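Local coordinates for protein aspartokinase (Clostridium acetobutylicum, PDB 3TVI) that probably phosphorylates the beta-carboxyl group of L-aspartate with ATP, the first step toward threonine, methionine and lysine, and binds lysine in its regulatory part, at residues I4-F9 with R33-P38. Residues are numbered along the deposited sequence; the frame is centred on the assembly and turned at random.
Sequences IVVTKF and RKYIIP
Strands 5-9 and 33-38 run parallel as neighbours in the main sheet of the amino acid kinase domain, joined by helix 17-28 in a beta-alpha-beta unit. Thr-7 N donates to Tyr-35 O (2.6 Å) almost straight, at 177°, and Ile-37 N and Phe-9 N continue the pairing through Thr-7 O and Ile-37 O. At the start of the strands a beta bulge shifts the register by one, and Val-5 O instead receives Lys-34 N at 3.2 Å. Thr-7 holds its hydroxyl in the crowded position between its own N and carbonyl carbon (chi1 61°). From there OG1 donates to Tyr-35 O (3.0 Å) from above the carbonyl plane, so one residue grips this oxygen twice. The same torsion turns Thr-7 CG2 onto the extended Arg-33 chain, which it crosses at about a right angle, 3.5 Å from Arg-33 CG. Arg-33 NE forms a salt bridge with Glu-205 of strand 203-208. On the face that carries Val-6, Lys-8, Tyr-35 and Ile-37, Tyr-35 CG lies anti to its carbonyl carbon, beside the backbone N (chi1 -53°). Val-6 CG2 meets the ring at its edge, 4.0 Å from Tyr-35 CD2, while Lys-34 CB sits over one face. Ile-37 CD1 closes on Val-6 CG1 at 3.7 Å, beneath helix 187-199. Lys-8 swings its end away to a salt bridge with Asp-189. Apolar contacts and a carbonyl oxygen, Tyr-35 O, that accepts two hydrogen bonds from Thr-7 thus make a buried seam along the strand that carries Lys-8 and Phe-9, both predicted to bind ATP.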
loop_
_atom_site.group_PDB
_atom_site.type_symbol
_atom_site.label_atom_id
_atom_site.label_comp_id
_atom_site.label_asym_id
_atom_site.label_seq_id
_atom_site.Cartn_x
_atom_site.Cartn_y
_atom_site.Cartn_z
ATOM N N ILE B 4 23.221 -36.859 12.683
ATOM C CA ILE B 4 24.204 -35.831 13.039
ATOM C C ILE B 4 23.468 -34.542 13.426
ATOM O O ILE B 4 23.066 -33.766 12.554
ATOM C CB ILE B 4 25.151 -35.515 11.855
ATOM C CG1 ILE B 4 25.983 -36.734 11.472
ATOM C CG2 ILE B 4 26.073 -34.358 12.191
ATOM C CD1 ILE B 4 25.185 -37.817 10.776
ATOM N N VAL B 5 23.272 -34.331 14.725
ATOM C CA VAL B 5 22.679 -33.097 15.226
ATOM C C VAL B 5 23.793 -32.139 15.586
ATOM O O VAL B 5 24.838 -32.557 16.049
ATOM C CB VAL B 5 21.844 -33.328 16.492
ATOM C CG1 VAL B 5 21.127 -32.043 16.882
ATOM C CG2 VAL B 5 20.848 -34.455 16.288
ATOM N N VAL B 6 23.550 -30.857 15.389
ATOM C CA VAL B 6 24.503 -29.803 15.696
ATOM C C VAL B 6 23.813 -28.839 16.635
ATOM O O VAL B 6 22.683 -28.422 16.368
ATOM C CB VAL B 6 24.853 -29.025 14.425
ATOM C CG1 VAL B 6 25.640 -27.759 14.744
ATOM C CG2 VAL B 6 25.600 -29.922 13.458
ATOM N N THR B 7 24.483 -28.455 17.711
ATOM C CA THR B 7 23.836 -27.679 18.757
ATOM C C THR B 7 24.468 -26.318 18.920
ATOM O O THR B 7 25.685 -26.199 18.838
ATOM C CB THR B 7 23.969 -28.405 20.090
ATOM O OG1 THR B 7 25.355 -28.532 20.407
ATOM C CG2 THR B 7 23.351 -29.789 20.001
ATOM N N LYS B 8 23.646 -25.292 19.146
ATOM C CA LYS B 8 24.151 -23.994 19.573
ATOM C C LYS B 8 23.517 -23.615 20.883
ATOM O O LYS B 8 22.335 -23.863 21.088
ATOM C CB LYS B 8 23.846 -22.871 18.576
ATOM C CG LYS B 8 23.659 -21.532 19.306
ATOM C CD LYS B 8 23.686 -20.290 18.444
ATOM C CE LYS B 8 23.592 -19.044 19.326
ATOM N NZ LYS B 8 22.386 -19.049 20.197
ATOM N N PHE B 9 24.296 -22.951 21.735
ATOM C CA PHE B 9 23.819 -22.442 23.010
ATOM C C PHE B 9 24.112 -20.960 23.138
ATOM O O PHE B 9 25.213 -20.514 22.839
ATOM C CB PHE B 9 24.485 -23.214 24.124
ATOM C CG PHE B 9 24.148 -24.661 24.098
ATOM C CD1 PHE B 9 23.085 -25.145 24.838
ATOM C CD2 PHE B 9 24.854 -25.528 23.288
ATOM C CE1 PHE B 9 22.750 -26.485 24.795
ATOM C CE2 PHE B 9 24.531 -26.869 23.237
ATOM C CZ PHE B 9 23.475 -27.351 23.992
ATOM N N ARG B 33 24.388 -35.464 19.364
ATOM C CA ARG B 33 24.777 -34.066 19.507
ATOM C C ARG B 33 26.289 -33.958 19.404
ATOM O O ARG B 33 26.990 -33.782 20.397
ATOM C CB ARG B 33 24.237 -33.477 20.813
ATOM C CG ARG B 33 22.745 -33.208 20.722
ATOM C CD ARG B 33 22.087 -32.962 22.068
ATOM N NE ARG B 33 20.645 -32.740 21.899
ATOM C CZ ARG B 33 19.692 -33.164 22.730
ATOM N NH1 ARG B 33 19.969 -33.874 23.821
ATOM N NH2 ARG B 33 18.431 -32.901 22.451
ATOM N N LYS B 34 26.770 -34.057 18.169
ATOM C CA LYS B 34 28.196 -34.124 17.883
ATOM C C LYS B 34 28.887 -32.748 17.898
ATOM O O LYS B 34 29.998 -32.622 18.403
ATOM C CB LYS B 34 28.409 -34.840 16.539
ATOM C CG LYS B 34 27.920 -36.290 16.550
ATOM C CD LYS B 34 28.379 -37.090 15.338
ATOM C CE LYS B 34 29.218 -38.320 15.723
ATOM N NZ LYS B 34 28.562 -39.327 16.621
ATOM N N TYR B 35 28.228 -31.714 17.376
ATOM C CA TYR B 35 28.871 -30.400 17.213
ATOM C C TYR B 35 28.215 -29.273 18.015
ATOM O O TYR B 35 27.000 -29.142 18.033
ATOM C CB TYR B 35 28.974 -30.080 15.721
ATOM C CG TYR B 35 29.637 -31.229 15.019
ATOM C CD1 TYR B 35 30.931 -31.596 15.349
ATOM C CD2 TYR B 35 28.954 -32.001 14.090
ATOM C CE1 TYR B 35 31.546 -32.679 14.747
ATOM C CE2 TYR B 35 29.558 -33.090 13.479
ATOM C CZ TYR B 35 30.853 -33.422 13.818
ATOM O OH TYR B 35 31.468 -34.492 13.234
ATOM N N ILE B 36 29.044 -28.474 18.681
ATOM C CA ILE B 36 28.590 -27.514 19.681
ATOM C C ILE B 36 29.109 -26.108 19.391
ATOM O O ILE B 36 30.319 -25.898 19.276
ATOM C CB ILE B 36 29.074 -27.912 21.093
ATOM C CG1 ILE B 36 28.511 -29.281 21.494
ATOM C CG2 ILE B 36 28.666 -26.862 22.122
ATOM C CD1 ILE B 36 29.244 -30.460 20.890
ATOM N N ILE B 37 28.196 -25.146 19.297
ATOM C CA ILE B 37 28.560 -23.775 19.001
ATOM C C ILE B 37 28.098 -22.870 20.142
ATOM O O ILE B 37 26.897 -22.756 20.378
ATOM C CB ILE B 37 27.910 -23.313 17.694
ATOM C CG1 ILE B 37 28.480 -24.095 16.510
ATOM C CG2 ILE B 37 28.148 -21.828 17.485
ATOM C CD1 ILE B 37 28.121 -25.568 16.484
ATOM N N PRO B 38 29.047 -22.235 20.864
ATOM C CA PRO B 38 28.725 -21.383 22.009
ATOM C C PRO B 38 28.705 -19.892 21.726
ATOM O O PRO B 38 29.475 -19.401 20.905
ATOM C CB PRO B 38 29.878 -21.664 22.964
ATOM C CG PRO B 38 31.032 -21.859 22.050
ATOM C CD PRO B 38 30.491 -22.519 20.810
#